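Local coordinates for protein D-glycerate 3-kinase (Cryptococcus neoformans var. grubii serotype A, PDB 6CKG) that probably phosphorylates D-glycerate to 3-phospho-D-glycerate at the expense of ATP, as a kinase of the P-loop type, at residues 23-27 with 312-316; 47-52 with 174-180; 242-248 with 308-312. All blocks are in the same frame, centred on the assembly; numbering follows the deposited sequence.

Interaction 1: 23-27 with 312-316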
loop_
_atom_site.group_PDB
_atom_site.type_symbol
_atom_site.label_atom_id
_atom_site.label_comp_id
_atom_site.label_asym_id
_atom_site.label_seq_id
_atom_site.Cartn_x
_atom_site.Cartn_y
_atom_site.Cartn_z
ATOM N N GLN A 23 -17.646 -8.805 3.184
ATOM C CA GLN A 23 -17.377 -8.295 4.518
ATOM C C GLN A 23 -16.745 -6.914 4.456
ATOM O O GLN A 23 -17.070 -6.043 5.272
ATOM C CB GLN A 23 -16.482 -9.273 5.283
ATOM C CG GLN A 23 -17.219 -10.529 5.725
ATOM C CD GLN A 23 -16.323 -11.469 6.493
ATOM O OE1 GLN A 23 -15.706 -11.079 7.482
ATOM N NE2 GLN A 23 -16.226 -12.708 6.028
ATOM N N THR A 24 -15.845 -6.687 3.495
ATOM C CA THR A 24 -15.246 -5.363 3.354
ATOM C C THR A 24 -16.287 -4.330 2.943
ATOM O O THR A 24 -16.260 -3.187 3.418
ATOM C CB THR A 24 -14.101 -5.395 2.347
ATOM O OG1 THR A 24 -13.122 -6.359 2.761
ATOM C CG2 THR A 24 -13.445 -4.034 2.270
ATOM N N ALA A 25 -17.232 -4.728 2.085
ATOM C CA ALA A 25 -18.322 -3.836 1.700
ATOM C C ALA A 25 -19.157 -3.436 2.907
ATOM O O ALA A 25 -19.507 -2.260 3.068
ATOM C CB ALA A 25 -19.202 -4.507 0.645
ATOM N N GLY A 26 -19.522 -4.408 3.753
ATOM C CA GLY A 26 -20.278 -4.072 4.953
ATOM C C GLY A 26 -19.559 -3.045 5.809
ATOM O O GLY A 26 -20.169 -2.085 6.293
ATOM N N PHE A 27 -18.249 -3.223 5.973
ATOM C CA PHE A 27 -17.408 -2.303 6.747
ATOM C C PHE A 27 -17.320 -0.922 6.090
ATOM O O PHE A 27 -17.439 0.109 6.767
ATOM C CB PHE A 27 -16.021 -2.922 6.897
ATOM C CG PHE A 27 -14.991 -2.022 7.559
ATOM C CD1 PHE A 27 -14.962 -1.881 8.942
ATOM C CD2 PHE A 27 -14.040 -1.353 6.803
ATOM C CE1 PHE A 27 -14.009 -1.072 9.559
ATOM C CE2 PHE A 27 -13.074 -0.539 7.420
ATOM C CZ PHE A 27 -13.070 -0.402 8.795
ATOM N N LYS A 312 -10.983 2.349 13.809
ATOM C CA LYS A 312 -11.754 2.240 12.578
ATOM C C LYS A 312 -11.044 1.326 11.589
ATOM O O LYS A 312 -10.961 1.626 10.398
ATOM C CB LYS A 312 -11.989 3.617 11.958
ATOM C CG LYS A 312 -12.766 4.599 12.832
ATOM C CD LYS A 312 -12.837 5.986 12.179
ATOM C CE LYS A 312 -11.535 6.758 12.371
ATOM N NZ LYS A 312 -11.299 7.897 11.391
ATOM N N GLY A 313 -10.518 0.206 12.073
ATOM C CA GLY A 313 -9.778 -0.721 11.235
ATOM C C GLY A 313 -10.398 -2.103 11.263
ATOM O O GLY A 313 -10.979 -2.523 12.265
ATOM N N LEU A 314 -10.288 -2.804 10.141
ATOM C CA LEU A 314 -10.740 -4.179 9.999
ATOM C C LEU A 314 -9.587 -4.997 9.447
ATOM O O LEU A 314 -9.012 -4.648 8.407
ATOM C CB LEU A 314 -11.946 -4.286 9.066
ATOM C CG LEU A 314 -12.404 -5.690 8.662
ATOM C CD1 LEU A 314 -12.923 -6.488 9.888
ATOM C CD2 LEU A 314 -13.474 -5.584 7.570
ATOM N N ARG A 315 -9.250 -6.079 10.137
ATOM C CA ARG A 315 -8.161 -6.958 9.731
ATOM C C ARG A 315 -8.717 -8.324 9.369
ATOM O O ARG A 315 -9.484 -8.907 10.142
ATOM C CB ARG A 315 -7.122 -7.117 10.845
ATOM C CG ARG A 315 -6.112 -8.247 10.582
ATOM C CD ARG A 315 -5.053 -8.342 11.713
ATOM N NE ARG A 315 -4.415 -7.044 11.925
ATOM C CZ ARG A 315 -4.556 -6.320 13.027
ATOM N NH1 ARG A 315 -5.287 -6.779 14.034
ATOM N NH2 ARG A 315 -3.965 -5.143 13.127
ATOM N N PHE A 316 -8.329 -8.832 8.208
ATOM C CA PHE A 316 -8.585 -10.215 7.834
ATOM C C PHE A 316 -7.303 -11.001 8.030
ATOM O O PHE A 316 -6.258 -10.614 7.508
ATOM C CB PHE A 316 -9.026 -10.343 6.375
ATOM C CG PHE A 316 -10.327 -9.650 6.059
ATOM C CD1 PHE A 316 -11.540 -10.260 6.344
ATOM C CD2 PHE A 316 -10.331 -8.409 5.451
ATOM C CE1 PHE A 316 -12.739 -9.627 6.041
ATOM C CE2 PHE A 316 -11.521 -7.767 5.146
ATOM C CZ PHE A 316 -12.727 -8.375 5.435
#
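F27 lies flat against L314, presenting a ring face to CB of the leucine. That carbon sits 3.8 Å from the ring centroid and only 10° off the ring normal, a CH-pi contact over the middle of the ring. The two side chains run past each other in opposite directions, and CD2 of L314 reaches back to CB of F27 at 3.7 Å. With CG of F27 anti to the backbone N (chi1 174°), the ring is carried across to the strand, where CZ meets the carbonyl O of K312 edge-on at 3.3 Å. F27 also touches V249 of the neighbouring strand 247-253. Helix 19-38 thus packs on one face of the kinase's alpha/beta sheet: the short axes of 23-27 and 313-316 run antiparallel (173°), 10.2 Å apart. Where the strand begins, K312 and G313 sit opposite the single residue F330, just past the end of strand 324-329: a classic beta bulge. One helical turn before F27, the helix meets F316. OE1 of Q23 lies at the edge of this ring, 3.6 Å from CE1, with the amide plane turned steeply against the ring; CB of Q23 also touches the edge, 3.8 Å from CE1. T24 comes in obliquely, its OG1 3.2 Å from CE2 of F316, while the hydroxyl's hydrogen bond goes to the carbonyl O of M20. M20 also touches F316, whose ring borders I324 and T327 as well.

Interaction 2: 47-52 with 174-180. With EDO (1,2-ethanediol), chain D.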
loop_
_atom_site.group_PDB
_atom_site.type_symbol
_atom_site.label_atom_id
_atom_site.label_comp_id
_atom_site.label_asym_id
_atom_site.label_seq_id
_atom_site.Cartn_x
_atom_site.Cartn_y
_atom_site.Cartn_z
ATOM N N PRO A 47 -15.272 12.526 0.381
ATOM C CA PRO A 47 -15.230 11.058 0.292
ATOM C C PRO A 47 -14.628 10.463 1.558
ATOM O O PRO A 47 -13.725 11.040 2.167
ATOM C CB PRO A 47 -14.319 10.787 -0.914
ATOM C CG PRO A 47 -14.149 12.092 -1.607
ATOM C CD PRO A 47 -14.416 13.176 -0.632
ATOM N N LEU A 48 -15.137 9.293 1.940
ATOM C CA LEU A 48 -14.486 8.466 2.945
ATOM C C LEU A 48 -13.215 7.890 2.345
ATOM O O LEU A 48 -13.268 7.258 1.290
ATOM C CB LEU A 48 -15.419 7.337 3.382
ATOM C CG LEU A 48 -14.848 6.298 4.351
ATOM C CD1 LEU A 48 -14.745 6.900 5.763
ATOM C CD2 LEU A 48 -15.730 5.030 4.357
ATOM N N VAL A 49 -12.072 8.102 2.996
ATOM C CA VAL A 49 -10.807 7.536 2.527
ATOM C C VAL A 49 -10.571 6.221 3.267
ATOM O O VAL A 49 -10.354 6.207 4.483
ATOM C CB VAL A 49 -9.620 8.488 2.739
ATOM C CG1 VAL A 49 -8.348 7.843 2.185
ATOM C CG2 VAL A 49 -9.867 9.835 2.072
ATOM N N VAL A 50 -10.578 5.123 2.523
ATOM C CA VAL A 50 -10.315 3.796 3.058
ATOM C C VAL A 50 -8.889 3.418 2.674
ATOM O O VAL A 50 -8.608 3.172 1.499
ATOM C CB VAL A 50 -11.316 2.768 2.510
ATOM C CG1 VAL A 50 -11.091 1.410 3.141
ATOM C CG2 VAL A 50 -12.769 3.241 2.710
ATOM N N GLY A 51 -7.984 3.354 3.654
ATOM C CA GLY A 51 -6.669 2.767 3.410
ATOM C C GLY A 51 -6.750 1.246 3.355
ATOM O O GLY A 51 -7.516 0.615 4.079
ATOM N N VAL A 52 -5.940 0.651 2.486
ATOM C CA VAL A 52 -5.908 -0.802 2.326
ATOM C C VAL A 52 -4.455 -1.243 2.258
ATOM O O VAL A 52 -3.669 -0.686 1.483
ATOM C CB VAL A 52 -6.667 -1.269 1.065
ATOM C CG1 VAL A 52 -6.530 -2.788 0.895
ATOM C CG2 VAL A 52 -8.140 -0.859 1.134
ATOM N N ILE A 174 -17.795 11.808 -5.232
ATOM C CA ILE A 174 -17.219 10.512 -4.893
ATOM C C ILE A 174 -17.624 10.175 -3.459
ATOM O O ILE A 174 -17.456 11.000 -2.551
ATOM C CB ILE A 174 -15.682 10.518 -5.037
ATOM C CG1 ILE A 174 -15.260 10.712 -6.500
ATOM C CG2 ILE A 174 -15.063 9.241 -4.483
ATOM C CD1 ILE A 174 -15.720 9.607 -7.434
ATOM N N ASP A 175 -18.149 8.965 -3.256
ATOM C CA ASP A 175 -18.483 8.516 -1.904
ATOM C C ASP A 175 -17.262 8.009 -1.153
ATOM O O ASP A 175 -17.121 8.254 0.056
ATOM C CB ASP A 175 -19.529 7.401 -1.957
ATOM C CG ASP A 175 -20.840 7.857 -2.576
ATOM O OD1 ASP A 175 -21.576 8.630 -1.931
ATOM O OD2 ASP A 175 -21.127 7.437 -3.709
ATOM N N VAL A 176 -16.397 7.257 -1.834
ATOM C CA VAL A 176 -15.346 6.482 -1.177
ATOM C C VAL A 176 -14.100 6.534 -2.041
ATOM O O VAL A 176 -14.177 6.342 -3.257
ATOM C CB VAL A 176 -15.779 5.018 -0.960
ATOM C CG1 VAL A 176 -14.614 4.174 -0.416
ATOM C CG2 VAL A 176 -16.994 4.946 -0.033
ATOM N N VAL A 177 -12.955 6.796 -1.416
ATOM C CA VAL A 177 -11.647 6.647 -2.042
ATOM C C VAL A 177 -10.979 5.428 -1.427
ATOM O O VAL A 177 -10.839 5.342 -0.201
ATOM C CB VAL A 177 -10.782 7.906 -1.865
ATOM C CG1 VAL A 177 -9.318 7.649 -2.319
ATOM C CG2 VAL A 177 -11.385 9.072 -2.662
ATOM N N ILE A 178 -10.616 4.465 -2.270
ATOM C CA ILE A 178 -9.779 3.346 -1.856
ATOM C C ILE A 178 -8.329 3.732 -2.144
ATOM O O ILE A 178 -7.970 4.013 -3.296
ATOM C CB ILE A 178 -10.168 2.054 -2.592
ATOM C CG1 ILE A 178 -11.657 1.745 -2.424
ATOM C CG2 ILE A 178 -9.312 0.871 -2.105
ATOM C CD1 ILE A 178 -12.063 1.471 -1.015
ATOM N N PHE A 179 -7.499 3.769 -1.104
ATOM C CA PHE A 179 -6.074 4.106 -1.241
ATOM C C PHE A 179 -5.265 2.915 -0.736
ATOM O O PHE A 179 -5.138 2.712 0.477
ATOM C CB PHE A 179 -5.739 5.388 -0.479
ATOM C CG PHE A 179 -4.242 5.748 -0.479
ATOM C CD1 PHE A 179 -3.408 5.357 -1.518
ATOM C CD2 PHE A 179 -3.693 6.468 0.577
ATOM C CE1 PHE A 179 -2.034 5.680 -1.506
ATOM C CE2 PHE A 179 -2.335 6.802 0.594
ATOM C CZ PHE A 179 -1.510 6.409 -0.465
ATOM N N GLU A 180 -4.741 2.111 -1.658
ATOM C CA GLU A 180 -4.166 0.817 -1.327
ATOM C C GLU A 180 -2.677 0.772 -1.644
ATOM O O GLU A 180 -2.169 1.522 -2.483
ATOM C CB GLU A 180 -4.870 -0.303 -2.086
ATOM C CG GLU A 180 -4.863 -0.110 -3.573
ATOM C CD GLU A 180 -4.254 -1.286 -4.290
ATOM O OE1 GLU A 180 -3.449 -2.008 -3.659
ATOM O OE2 GLU A 180 -4.580 -1.485 -5.479
HETATM C C1 EDO D . -4.154 -6.462 -1.105
HETATM O O1 EDO D . -3.051 -7.364 -0.972
HETATM C C2 EDO D . -3.788 -5.298 -2.021
HETATM O O2 EDO D . -3.297 -4.192 -1.253
#
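Backbone hydrogen bonds join L48 to V52 with D175 to F179 as parallel strands. L48 N binds D175 O, V177 N binds L48 O, V50 N binds V177 O at 2.7 Å, F179 N binds V50 O at 2.9 Å, and V52 N binds F179 O. The central bond from V50 N is nearly straight, 171° at the hydrogen, and meets V177 O head-on; at the far end V52 N sits above the carbonyl plane of F179. Weaker CA-H...O contacts fill in between, such as E180 CA to V52 O at 3.2 Å. Such central parallel strands belong to the P-loop kinase fold: strand 48-53 leads into what is probably the phosphate-binding P-loop, and strand 176-180 is its neighbour. Apolar contacts lie on both faces. On one, V50 CG2 meets V176 CG1 at 3.7 Å and V50 CB meets I178 CD1 at 3.8 Å; helix 19-38 covers L48 and V176, and I178 also touches strand 79-83. On the other, V177 and F179 pack against helix 118-129, and V177 CG2 touches P47 CB. Polar contacts lie at both ends: D175 pairs with R36, and E180 OE2 is held by S83 OG, whereas E180 OE1 accepts a hydrogen bond of 3.3 Å from O2 of a 1,2-ethanediol, probably a crystallisation additive.

Interaction 3: 242-248 with 308-312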
loop_
_atom_site.group_PDB
_atom_site.type_symbol
_atom_site.label_atom_id
_atom_site.label_comp_id
_atom_site.label_asym_id
_atom_site.label_seq_id
_atom_site.Cartn_x
_atom_site.Cartn_y
_atom_site.Cartn_z
ATOM N N TRP A 242 -0.475 9.406 5.407
ATOM C CA TRP A 242 -1.242 8.455 6.215
ATOM C C TRP A 242 -2.361 9.147 6.976
ATOM O O TRP A 242 -3.456 8.581 7.152
ATOM C CB TRP A 242 -0.338 7.729 7.206
ATOM C CG TRP A 242 0.775 6.862 6.658
ATOM C CD1 TRP A 242 1.857 6.399 7.383
ATOM C CD2 TRP A 242 0.931 6.315 5.328
ATOM N NE1 TRP A 242 2.667 5.620 6.592
ATOM C CE2 TRP A 242 2.141 5.561 5.328
ATOM C CE3 TRP A 242 0.188 6.394 4.141
ATOM C CZ2 TRP A 242 2.598 4.881 4.208
ATOM C CZ3 TRP A 242 0.662 5.728 3.017
ATOM C CH2 TRP A 242 1.862 4.989 3.057
ATOM N N ASP A 243 -2.104 10.367 7.450
ATOM C CA ASP A 243 -3.084 11.072 8.272
ATOM C C ASP A 243 -4.330 11.491 7.498
ATOM O O ASP A 243 -5.289 11.953 8.118
ATOM C CB ASP A 243 -2.444 12.309 8.918
ATOM C CG ASP A 243 -1.518 11.955 10.090
ATOM O OD1 ASP A 243 -1.564 10.805 10.595
ATOM O OD2 ASP A 243 -0.732 12.830 10.508
ATOM N N GLN A 244 -4.322 11.386 6.170
ATOM C CA GLN A 244 -5.490 11.662 5.348
ATOM C C GLN A 244 -6.450 10.483 5.281
ATOM O O GLN A 244 -7.570 10.640 4.782
ATOM C CB GLN A 244 -5.028 12.052 3.945
ATOM C CG GLN A 244 -4.254 13.368 3.904
ATOM C CD GLN A 244 -5.188 14.552 3.742
ATOM O OE1 GLN A 244 -5.978 14.856 4.634
ATOM N NE2 GLN A 244 -5.134 15.200 2.575
ATOM N N ILE A 245 -6.054 9.331 5.806
ATOM C CA ILE A 245 -6.864 8.115 5.762
ATOM C C ILE A 245 -7.844 8.095 6.934
ATOM O O ILE A 245 -7.463 8.321 8.091
ATOM C CB ILE A 245 -5.952 6.879 5.783
ATOM C CG1 ILE A 245 -5.040 6.894 4.543
ATOM C CG2 ILE A 245 -6.760 5.603 5.908
ATOM C CD1 ILE A 245 -4.015 5.745 4.490
ATOM N N ASP A 246 -9.112 7.781 6.643
ATOM C CA ASP A 246 -10.176 7.773 7.643
ATOM C C ASP A 246 -10.363 6.413 8.305
ATOM O O ASP A 246 -10.624 6.343 9.510
ATOM C CB ASP A 246 -11.509 8.193 7.008
ATOM C CG ASP A 246 -11.459 9.580 6.406
ATOM O OD1 ASP A 246 -10.942 10.492 7.071
ATOM O OD2 ASP A 246 -11.926 9.759 5.264
ATOM N N CYS A 247 -10.277 5.331 7.542
ATOM C CA CYS A 247 -10.469 3.995 8.094
ATOM C C CYS A 247 -9.577 3.043 7.308
ATOM O O CYS A 247 -8.974 3.421 6.304
ATOM C CB CYS A 247 -11.960 3.588 8.054
ATOM S SG CYS A 247 -12.631 3.467 6.370
ATOM N N PHE A 248 -9.491 1.794 7.759
ATOM C CA PHE A 248 -8.410 0.952 7.258
ATOM C C PHE A 248 -8.849 -0.500 7.172
ATOM O O PHE A 248 -9.515 -1.018 8.079
ATOM C CB PHE A 248 -7.172 1.059 8.175
ATOM C CG PHE A 248 -5.842 0.862 7.463
ATOM C CD1 PHE A 248 -5.399 -0.407 7.133
ATOM C CD2 PHE A 248 -5.038 1.950 7.142
ATOM C CE1 PHE A 248 -4.159 -0.605 6.503
ATOM C CE2 PHE A 248 -3.791 1.767 6.502
ATOM C CZ PHE A 248 -3.356 0.481 6.193
ATOM N N SER A 308 -4.667 7.883 12.321
ATOM C CA SER A 308 -5.932 8.549 12.069
ATOM C C SER A 308 -7.085 7.558 11.966
ATOM O O SER A 308 -8.241 7.955 12.140
ATOM C CB SER A 308 -5.827 9.405 10.804
ATOM O OG SER A 308 -5.357 8.626 9.721
ATOM N N TRP A 309 -6.793 6.276 11.728
ATOM C CA TRP A 309 -7.812 5.238 11.619
ATOM C C TRP A 309 -7.923 4.379 12.870
ATOM O O TRP A 309 -8.579 3.330 12.836
ATOM C CB TRP A 309 -7.524 4.343 10.412
ATOM C CG TRP A 309 -6.142 3.740 10.434
ATOM C CD1 TRP A 309 -5.756 2.591 11.057
ATOM C CD2 TRP A 309 -4.968 4.264 9.798
ATOM N NE1 TRP A 309 -4.421 2.356 10.839
ATOM C CE2 TRP A 309 -3.914 3.371 10.071
ATOM C CE3 TRP A 309 -4.714 5.393 9.005
ATOM C CZ2 TRP A 309 -2.612 3.579 9.596
ATOM C CZ3 TRP A 309 -3.431 5.600 8.532
ATOM C CH2 TRP A 309 -2.395 4.691 8.825
ATOM N N ARG A 310 -7.273 4.776 13.960
ATOM C CA ARG A 310 -7.356 4.019 15.205
ATOM C C ARG A 310 -8.810 3.854 15.623
ATOM O O ARG A 310 -9.554 4.832 15.686
ATOM C CB ARG A 310 -6.564 4.738 16.302
ATOM C CG ARG A 310 -6.701 4.133 17.700
ATOM C CD ARG A 310 -6.037 2.771 17.761
ATOM N NE ARG A 310 -5.500 2.494 19.090
ATOM C CZ ARG A 310 -4.686 1.482 19.365
ATOM N NH1 ARG A 310 -4.317 0.650 18.397
ATOM N NH2 ARG A 310 -4.230 1.314 20.602
ATOM N N GLY A 311 -9.211 2.614 15.918
ATOM C CA GLY A 311 -10.602 2.310 16.222
ATOM C C GLY A 311 -11.494 2.125 15.008
ATOM O O GLY A 311 -12.668 1.774 15.163
ATOM N N LYS A 312 -10.983 2.349 13.809
ATOM C CA LYS A 312 -11.754 2.240 12.578
ATOM C C LYS A 312 -11.044 1.326 11.589
ATOM O O LYS A 312 -10.961 1.626 10.398
ATOM C CB LYS A 312 -11.989 3.617 11.958
ATOM C CG LYS A 312 -12.766 4.599 12.832
ATOM C CD LYS A 312 -12.837 5.986 12.179
ATOM C CE LYS A 312 -11.535 6.758 12.371
ATOM N NZ LYS A 312 -11.299 7.897 11.391
HETATM O O HOH W 1 -2.547 8.316 10.394
#
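The loop before strand 313-318 packs on the turn and first residues of strand 247-253, at the N-terminal ends of two neighbouring parallel strands, in a contact centred on the indole of W309 against F248. CD2 of F248 stands over one face of W309, 3.4 Å from CE2, and CB of F248 lies 3.8 Å from the centroid of the five-membered ring, a CH-pi contact. The two side chains point the same way with their planes 37° apart, an inclined pairing. I245 CG2 approaches the six-membered ring obliquely, 3.7 Å from CE3, and the carbonyl O of W242 meets the indole edge 3.3 Å from CZ3. With chi1 at 55°, CG of W309 sits between its backbone N and carbonyl carbon, which turns a face of the indole toward F248; NE1 is bound to I302 O. S308 gives its hydroxyl to I245 O, a bond of 2.7 Å lying in the carbonyl plane, and a water links its backbone N to D243 OD1. K312 has two conformers; in one, NZ approaches D246 O so closely that the bond is doubtful. More plainly, F248 N donates to K312 O at 3.0 Å. Residues 309-312 form a type II turn, with G311 at the position of positive phi. This turn delivers the chain to the last of the parallel strands of the P-loop kinase sheet.

Overall arrangement
All three contacts reach the six-stranded mixed sheet, ordered 79-83, 176-180, 48-53, 247-253, 313-318, 324-329. Interaction 2 joins its second and third strands, interaction 3 the entries of the fourth and fifth, and interaction 1 lays helix 19-38 on the fifth. The centres of 2 and 3 lie about 10 Å apart, those of 1 and 2, and of 1 and 3, about 13 Å. Interactions 1 and 3 share K312 and probably a bond from L314 N to F248 O; 2 and 3 meet through V49 with D246 and G51 with C247. Along the chain 2 precedes 3, and 1 encloses 2, so N- and C-terminal parts of the chain are joined in one alpha/beta core.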